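Local structure of carbohydrate deacetylase Agd3 (Neosartorya fumigata, 6NWZ) at residues T148-F153 / L158-T163; A470-F475 / R607-Y612. The protein probably removes acetyl groups from the N-acetylated sugars of the exopolysaccharide galactosaminogalactan, and is required for biofilm formation by this fungus. One frame throughout, in Å; residues are numbered along the deposited sequence.

Interaction 1 of 2, residues T148-F153 / L158-T163; sequences TDTSDF and LKTGAT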
ATOM      1  N   THR A 148     -21.514  -8.998 -10.203  1.00 19.77           N
ATOM      2  CA  THR A 148     -22.106 -10.071 -10.983  1.00 22.45           C
ATOM      3  C   THR A 148     -21.734 -10.005 -12.457  1.00 31.01           C
ATOM      4  O   THR A 148     -21.958 -10.980 -13.182  1.00 31.28           O
ATOM      5  CB  THR A 148     -23.628 -10.052 -10.839  1.00 30.47           C
ATOM      6  OG1 THR A 148     -24.131  -8.771 -11.233  1.00 30.58           O
ATOM      7  CG2 THR A 148     -24.011 -10.320  -9.398  1.00 29.43           C
ATOM      8  N   ASP A 149     -21.164  -8.893 -12.911  1.00 26.75           N
ATOM      9  CA  ASP A 149     -20.764  -8.753 -14.306  1.00 33.02           C
ATOM     10  C   ASP A 149     -19.633  -7.734 -14.357  1.00 28.40           C
ATOM     11  O   ASP A 149     -19.846  -6.552 -14.066  1.00 32.37           O
ATOM     12  CB  ASP A 149     -21.947  -8.327 -15.173  1.00 29.67           C
ATOM     13  CG  ASP A 149     -21.609  -8.278 -16.655  1.00 46.67           C
ATOM     14  OD1 ASP A 149     -20.481  -8.655 -17.041  1.00 42.59           O
ATOM     15  OD2 ASP A 149     -22.482  -7.856 -17.442  1.00 49.85           O
ATOM     16  N   THR A 150     -18.435  -8.196 -14.708  1.00 26.52           N
ATOM     17  CA  THR A 150     -17.263  -7.344 -14.840  1.00 20.07           C
ATOM     18  C   THR A 150     -16.841  -7.163 -16.291  1.00 29.63           C
ATOM     19  O   THR A 150     -15.733  -6.681 -16.547  1.00 35.35           O
ATOM     20  CB  THR A 150     -16.099  -7.912 -14.025  1.00 19.63           C
ATOM     21  OG1 THR A 150     -15.764  -9.220 -14.508  1.00 37.74           O
ATOM     22  CG2 THR A 150     -16.483  -8.009 -12.565  1.00 27.38           C
ATOM     23  N   SER A 151     -17.702  -7.530 -17.245  1.00 29.51           N
ATOM     24  CA  SER A 151     -17.343  -7.488 -18.659  1.00 28.18           C
ATOM     25  C   SER A 151     -17.206  -6.072 -19.203  1.00 34.05           C
ATOM     26  O   SER A 151     -16.658  -5.904 -20.297  1.00 29.87           O
ATOM     27  CB  SER A 151     -18.380  -8.251 -19.481  1.00 24.30           C
ATOM     28  OG  SER A 151     -19.649  -7.628 -19.385  1.00 35.36           O
ATOM     29  N   ASP A 152     -17.686  -5.057 -18.488  1.00 30.67           N
ATOM     30  CA  ASP A 152     -17.542  -3.682 -18.939  1.00 34.01           C
ATOM     31  C   ASP A 152     -16.223  -3.053 -18.513  1.00 47.96           C
ATOM     32  O   ASP A 152     -15.874  -1.977 -19.013  1.00 46.17           O
ATOM     33  CB  ASP A 152     -18.709  -2.830 -18.428  1.00 43.79           C
ATOM     34  CG  ASP A 152     -20.048  -3.266 -19.002  1.00 42.71           C
ATOM     35  OD1 ASP A 152     -20.387  -2.828 -20.120  1.00 49.21           O
ATOM     36  OD2 ASP A 152     -20.758  -4.055 -18.341  1.00 45.45           O
ATOM     37  N   PHE A 153     -15.481  -3.695 -17.613  1.00 46.58           N
ATOM     38  CA  PHE A 153     -14.179  -3.206 -17.162  1.00 35.68           C
ATOM     39  C   PHE A 153     -13.267  -4.402 -16.928  1.00 38.46           C
ATOM     40  O   PHE A 153     -12.843  -4.677 -15.797  1.00 35.08           O
ATOM     41  CB  PHE A 153     -14.327  -2.350 -15.901  1.00 38.46           C
ATOM     42  CG  PHE A 153     -15.366  -2.859 -14.936  1.00 32.09           C
ATOM     43  CD1 PHE A 153     -16.690  -2.453 -15.043  1.00 34.64           C
ATOM     44  CD2 PHE A 153     -15.019  -3.735 -13.920  1.00 27.46           C
ATOM     45  CE1 PHE A 153     -17.650  -2.918 -14.157  1.00 38.86           C
ATOM     46  CE2 PHE A 153     -15.974  -4.205 -13.030  1.00 39.99           C
ATOM     47  CZ  PHE A 153     -17.290  -3.795 -13.148  1.00 36.28           C
ATOM     48  N   LEU A 158     -11.018  -7.640 -11.373  1.00 31.89           N
ATOM     49  CA  LEU A 158     -11.850  -8.034 -10.248  1.00 28.10           C
ATOM     50  C   LEU A 158     -12.471  -9.398 -10.522  1.00 30.56           C
ATOM     51  O   LEU A 158     -12.973  -9.652 -11.622  1.00 49.06           O
ATOM     52  CB  LEU A 158     -12.936  -6.990 -10.000  1.00 26.56           C
ATOM     53  CG  LEU A 158     -12.438  -5.554  -9.835  1.00 25.70           C
ATOM     54  CD1 LEU A 158     -13.596  -4.606  -9.565  1.00 18.69           C
ATOM     55  CD2 LEU A 158     -11.412  -5.482  -8.721  1.00 25.44           C
ATOM     56  N   LYS A 159     -12.425 -10.279  -9.527  1.00 35.20           N
ATOM     57  CA  LYS A 159     -12.973 -11.622  -9.671  1.00 26.57           C
ATOM     58  C   LYS A 159     -14.472 -11.593  -9.397  1.00 35.15           C
ATOM     59  O   LYS A 159     -14.906 -11.202  -8.307  1.00 49.43           O
ATOM     60  CB  LYS A 159     -12.252 -12.599  -8.744  1.00 19.40           C
ATOM     61  CG  LYS A 159     -10.858 -12.949  -9.248  1.00 26.01           C
ATOM     62  CD  LYS A 159     -10.125 -13.961  -8.383  1.00 20.28           C
ATOM     63  CE  LYS A 159      -8.736 -14.243  -8.968  1.00 20.82           C
ATOM     64  NZ  LYS A 159      -7.874 -15.111  -8.109  1.00 33.45           N
ATOM     65  N   THR A 160     -15.251 -12.006 -10.391  1.00 36.55           N
ATOM     66  CA  THR A 160     -16.704 -11.962 -10.307  1.00 28.22           C
ATOM     67  C   THR A 160     -17.220 -12.920  -9.239  1.00 31.92           C
ATOM     68  O   THR A 160     -16.697 -14.024  -9.062  1.00 45.28           O
ATOM     69  CB  THR A 160     -17.310 -12.316 -11.669  1.00 33.72           C
ATOM     70  OG1 THR A 160     -16.597 -11.623 -12.705  1.00 40.09           O
ATOM     71  CG2 THR A 160     -18.776 -11.930 -11.731  1.00 20.64           C
ATOM     72  N   GLY A 161     -18.255 -12.487  -8.519  1.00 24.60           N
ATOM     73  CA  GLY A 161     -18.936 -13.330  -7.562  1.00 29.13           C
ATOM     74  C   GLY A 161     -18.346 -13.348  -6.169  1.00 29.89           C
ATOM     75  O   GLY A 161     -18.978 -13.894  -5.255  1.00 46.15           O
ATOM     76  N   ALA A 162     -17.162 -12.780  -5.971  1.00 26.22           N
ATOM     77  CA  ALA A 162     -16.547 -12.778  -4.650  1.00 19.96           C
ATOM     78  C   ALA A 162     -17.252 -11.762  -3.763  1.00 29.70           C
ATOM     79  O   ALA A 162     -17.348 -10.583  -4.120  1.00 35.21           O
ATOM     80  CB  ALA A 162     -15.058 -12.466  -4.761  1.00 22.39           C
ATOM     81  N   THR A 163     -17.748 -12.217  -2.613  1.00 23.06           N
ATOM     82  CA  THR A 163     -18.553 -11.364  -1.750  1.00 35.63           C
ATOM     83  C   THR A 163     -17.672 -10.496  -0.861  1.00 39.55           C
ATOM     84  O   THR A 163     -16.623 -10.935  -0.380  1.00 29.19           O
ATOM     85  CB  THR A 163     -19.492 -12.204  -0.881  1.00 37.26           C
ATOM     86  OG1 THR A 163     -18.745 -13.240  -0.235  1.00 47.96           O
ATOM     87  CG2 THR A 163     -20.599 -12.826  -1.720  1.00 22.52           C
TER
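Phe153 and Leu158 form the buried end of this contact, inside the loop that joins the antiparallel strands 144-147 and 164-165 of the CBM87 family region. Leu158 CD1 lies 4.2 Å from Phe153 CE2, approaching the ring obliquely. Both residues are buried: Phe153 also touches Ile185 of strand 182-188, and both pack on Ala232 of helix 224-237.

The more exposed side is polar and carried by threonines. The exposed Thr160 slides past Thr150 in the opposite direction, and the two hydroxyls meet in a hydrogen bond of 3.1 Å from Thr150 OG1 to Thr160 OG1. The methyl of Thr160 is set anti to the backbone N, which carries CG2 to 3.6 Å from Thr148 C, against the backbone and not the side chain of Thr148.

The first segment is folded locally by two turns. A type I turn runs from Thr150 to Phe153, and an Asx turn from Asp149 to Ser151 overlaps its start. Asp149 OD2 forms a salt bridge with Lys183, while OD1 accepts twice. Ser151 N reaches Asp149 OD1 at 3.0 Å from above the carboxylate plane, and Ser151 OG meets Asp149 OD1 on its syn side at 2.7 Å.

Interaction 2 of 2, residues A470-F475 / R607-Y612; sequences AMWPYF and RDQCGY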
ATOM      1  N   ALA A 470      -0.377  10.730   0.780  1.00 40.15           N
ATOM      2  CA  ALA A 470      -0.058   9.453   1.407  1.00 38.50           C
ATOM      3  C   ALA A 470       0.910   8.635   0.563  1.00 46.36           C
ATOM      4  O   ALA A 470       1.657   7.807   1.098  1.00 52.20           O
ATOM      5  CB  ALA A 470      -1.340   8.665   1.656  1.00 30.36           C
ATOM      6  N   MET A 471       0.911   8.853  -0.750  1.00 43.17           N
ATOM      7  CA  MET A 471       1.774   8.112  -1.659  1.00 35.62           C
ATOM      8  C   MET A 471       3.223   8.574  -1.610  1.00 39.74           C
ATOM      9  O   MET A 471       4.055   8.012  -2.329  1.00 44.40           O
ATOM     10  CB  MET A 471       1.240   8.226  -3.091  1.00 30.57           C
ATOM     11  CG  MET A 471      -0.213   7.794  -3.251  1.00 36.36           C
ATOM     12  SD  MET A 471      -0.487   6.017  -3.074  1.00 38.14           S
ATOM     13  CE  MET A 471      -2.111   6.007  -2.322  1.00 39.43           C
ATOM     14  N   TRP A 472       3.547   9.576  -0.776  1.00 37.03           N
ATOM     15  CA  TRP A 472       4.882  10.149  -0.706  1.00 50.89           C
ATOM     16  C   TRP A 472       5.579   9.763   0.594  1.00 44.89           C
ATOM     17  O   TRP A 472       4.928   9.555   1.623  1.00 47.62           O
ATOM     18  CB  TRP A 472       4.843  11.680  -0.802  1.00 53.52           C
ATOM     19  CG  TRP A 472       4.274  12.207  -2.081  1.00 55.03           C
ATOM     20  CD1 TRP A 472       3.983  11.497  -3.208  1.00 61.03           C
ATOM     21  CD2 TRP A 472       3.920  13.565  -2.359  1.00 62.24           C
ATOM     22  NE1 TRP A 472       3.469  12.330  -4.174  1.00 55.01           N
ATOM     23  CE2 TRP A 472       3.420  13.605  -3.677  1.00 59.98           C
ATOM     24  CE3 TRP A 472       3.976  14.751  -1.623  1.00 52.98           C
ATOM     25  CZ2 TRP A 472       2.984  14.784  -4.272  1.00 51.46           C
ATOM     26  CZ3 TRP A 472       3.541  15.919  -2.215  1.00 46.47           C
ATOM     27  CH2 TRP A 472       3.052  15.928  -3.526  1.00 41.82           C
ATOM     28  N   PRO A 473       6.903   9.659   0.581  1.00 41.42           N
ATOM     29  CA  PRO A 473       7.643   9.494   1.830  1.00 36.98           C
ATOM     30  C   PRO A 473       7.816  10.831   2.536  1.00 45.32           C
ATOM     31  O   PRO A 473       7.678  11.903   1.946  1.00 43.75           O
ATOM     32  CB  PRO A 473       8.991   8.936   1.365  1.00 38.38           C
ATOM     33  CG  PRO A 473       9.179   9.564   0.015  1.00 37.19           C
ATOM     34  CD  PRO A 473       7.795   9.644  -0.595  1.00 40.10           C
ATOM     35  N   TYR A 474       8.109  10.744   3.830  1.00 47.01           N
ATOM     36  CA  TYR A 474       8.405  11.915   4.640  1.00 40.71           C
ATOM     37  C   TYR A 474       9.892  12.235   4.540  1.00 47.32           C
ATOM     38  O   TYR A 474      10.730  11.332   4.492  1.00 62.60           O
ATOM     39  CB  TYR A 474       8.001  11.676   6.098  1.00 40.66           C
ATOM     40  CG  TYR A 474       8.528  12.707   7.073  1.00 46.01           C
ATOM     41  CD1 TYR A 474       7.857  13.903   7.281  1.00 50.79           C
ATOM     42  CD2 TYR A 474       9.697  12.478   7.792  1.00 44.66           C
ATOM     43  CE1 TYR A 474       8.341  14.850   8.173  1.00 52.73           C
ATOM     44  CE2 TYR A 474      10.187  13.418   8.685  1.00 51.53           C
ATOM     45  CZ  TYR A 474       9.505  14.601   8.872  1.00 53.63           C
ATOM     46  OH  TYR A 474       9.992  15.534   9.761  1.00 63.03           O
ATOM     47  N   PHE A 475      10.213  13.524   4.491  1.00 44.42           N
ATOM     48  CA  PHE A 475      11.594  13.983   4.391  1.00 51.12           C
ATOM     49  C   PHE A 475      11.948  14.749   5.657  1.00 56.92           C
ATOM     50  O   PHE A 475      11.251  15.700   6.030  1.00 56.66           O
ATOM     51  CB  PHE A 475      11.800  14.853   3.151  1.00 47.49           C
ATOM     52  CG  PHE A 475      11.697  14.094   1.858  1.00 48.78           C
ATOM     53  CD1 PHE A 475      12.748  13.300   1.421  1.00 45.59           C
ATOM     54  CD2 PHE A 475      10.545  14.159   1.088  1.00 46.29           C
ATOM     55  CE1 PHE A 475      12.660  12.592   0.234  1.00 44.35           C
ATOM     56  CE2 PHE A 475      10.448  13.451  -0.103  1.00 51.14           C
ATOM     57  CZ  PHE A 475      11.508  12.668  -0.531  1.00 53.80           C
ATOM     58  N   ARG A 607       7.936  12.580  -9.920  1.00 55.44           N
ATOM     59  CA  ARG A 607       7.111  12.751 -11.112  1.00 54.59           C
ATOM     60  C   ARG A 607       5.789  13.444 -10.811  1.00 47.54           C
ATOM     61  O   ARG A 607       5.180  14.010 -11.724  1.00 62.45           O
ATOM     62  CB  ARG A 607       6.845  11.403 -11.786  1.00 48.40           C
ATOM     63  CG  ARG A 607       5.988  10.450 -10.980  1.00 39.65           C
ATOM     64  CD  ARG A 607       5.616   9.233 -11.808  1.00 52.77           C
ATOM     65  NE  ARG A 607       4.916   8.233 -11.010  1.00 51.72           N
ATOM     66  CZ  ARG A 607       5.522   7.237 -10.373  1.00 44.37           C
ATOM     67  NH1 ARG A 607       6.838   7.110 -10.447  1.00 56.19           N
ATOM     68  NH2 ARG A 607       4.814   6.372  -9.662  1.00 32.78           N
ATOM     69  N   ASP A 608       5.327  13.409  -9.558  1.00 52.74           N
ATOM     70  CA  ASP A 608       4.123  14.149  -9.195  1.00 50.43           C
ATOM     71  C   ASP A 608       4.360  15.654  -9.181  1.00 45.37           C
ATOM     72  O   ASP A 608       3.394  16.421  -9.196  1.00 60.76           O
ATOM     73  CB  ASP A 608       3.605  13.689  -7.829  1.00 39.84           C
ATOM     74  CG  ASP A 608       2.927  12.326  -7.879  1.00 39.15           C
ATOM     75  OD1 ASP A 608       2.766  11.761  -8.984  1.00 44.62           O
ATOM     76  OD2 ASP A 608       2.551  11.818  -6.800  1.00 39.49           O
ATOM     77  N   GLN A 609       5.618  16.089  -9.152  1.00 45.42           N
ATOM     78  CA  GLN A 609       5.949  17.507  -9.203  1.00 47.95           C
ATOM     79  C   GLN A 609       6.095  18.036 -10.623  1.00 51.42           C
ATOM     80  O   GLN A 609       6.249  19.248 -10.801  1.00 60.31           O
ATOM     81  CB  GLN A 609       7.248  17.780  -8.433  1.00 49.20           C
ATOM     82  CG  GLN A 609       7.342  17.089  -7.080  1.00 47.66           C
ATOM     83  CD  GLN A 609       6.251  17.516  -6.119  1.00 49.66           C
ATOM     84  OE1 GLN A 609       5.772  18.651  -6.165  1.00 53.12           O
ATOM     85  NE2 GLN A 609       5.848  16.605  -5.241  1.00 45.15           N
ATOM     86  N   CYS A 610       6.059  17.167 -11.634  1.00 56.88           N
ATOM     87  CA  CYS A 610       6.205  17.595 -13.018  1.00 50.46           C
ATOM     88  C   CYS A 610       4.894  18.037 -13.652  1.00 58.88           C
ATOM     89  O   CYS A 610       4.919  18.667 -14.715  1.00 59.28           O
ATOM     90  CB  CYS A 610       6.809  16.468 -13.863  1.00 49.86           C
ATOM     91  SG  CYS A 610       8.508  16.003 -13.443  1.00 72.87           S
ATOM     92  N   GLY A 611       3.757  17.724 -13.037  1.00 61.39           N
ATOM     93  CA  GLY A 611       2.478  18.030 -13.647  1.00 55.78           C
ATOM     94  C   GLY A 611       2.274  17.305 -14.962  1.00 52.66           C
ATOM     95  O   GLY A 611       1.999  17.933 -15.989  1.00 49.62           O
ATOM     96  N   TYR A 612       2.409  15.983 -14.950  1.00 58.41           N
ATOM     97  CA  TYR A 612       2.225  15.206 -16.165  1.00 48.54           C
ATOM     98  C   TYR A 612       0.743  15.054 -16.482  1.00 53.19           C
ATOM     99  O   TYR A 612      -0.113  15.082 -15.592  1.00 65.16           O
ATOM    100  CB  TYR A 612       2.880  13.828 -16.042  1.00 44.47           C
ATOM    101  CG  TYR A 612       2.288  12.936 -14.975  1.00 41.98           C
ATOM    102  CD1 TYR A 612       1.178  12.142 -15.237  1.00 40.40           C
ATOM    103  CD2 TYR A 612       2.849  12.877 -13.709  1.00 45.85           C
ATOM    104  CE1 TYR A 612       0.639  11.327 -14.266  1.00 43.12           C
ATOM    105  CE2 TYR A 612       2.317  12.062 -12.731  1.00 51.43           C
ATOM    106  CZ  TYR A 612       1.214  11.290 -13.014  1.00 42.63           C
ATOM    107  OH  TYR A 612       0.684  10.480 -12.038  1.00 46.30           O
TER
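The type I turn from Arg607 to Cys610, at the end of helix 594-607, meets the loop leading into strand 474-475, within the deacetylase family region. A single indole makes the join: Trp472 is the residue of its segment that reaches Asp608 and Gln609, and the closest CA pair, Trp472 and Asp608, is still 9.4 Å apart, so side chains span the gap.

The polar link runs from Trp472 NE1 to Asp608 OD2, a hydrogen bond of 2.8 Å that is nearly straight, with an N-H...O angle of 171°. The acceptor lies in the indole plane, at the ring's edge, while the indole meets OD2 on the anti side of the carboxylate. Ring and carboxylate planes are nevertheless turned 45° apart. OD2 also takes part in a salt bridge with Arg604, one turn back on the helix, which probably helps to hold the carboxylate in position and keep it ionised.

Gln609 uses a different surface of the same ring. Its chain bends at chi2, bringing the amide back over one face of the six-membered ring, near the rim; NE2 is 3.3 Å from Trp472 CH2. The amide plane is inclined 62° to the indole, so this is not a flat stack. NE2 rests against the ring, while its hydrogen bond goes to the carbonyl O of Tyr605, which helps to fix where the amide sits. Tyr605 itself meets Trp472 edge-to-face, bringing the helix into the same cluster.

At the end of the turn, Cys610 is tied by a disulfide to Cys635. On the Trp472 side, the methylene of Asp608 completes the contact, with CB 3.8 Å from Trp472 CZ2.

How the interactions relate
The two contacts lie in different family regions, CBM87 for interaction 1 and the deacetylase for interaction 2; their centres are 32 Å apart, their nearest atoms about 16 Å, and they share no secondary-structure element. Interaction 1 is local, with four residues between its segments, and partly buried: it has an apolar inner end and a neutral hydroxyl pair farther out. Interaction 2 is a surface contact between parts 132 residues apart; its indole donates a hydrogen bond to a carboxylate at the edge and has an amide over one face. They bury 224 Å² and 134 Å². Asp608, the acceptor, also pairs with Arg604; Asp149, its side chain clear of the other segment, pairs with Lys183.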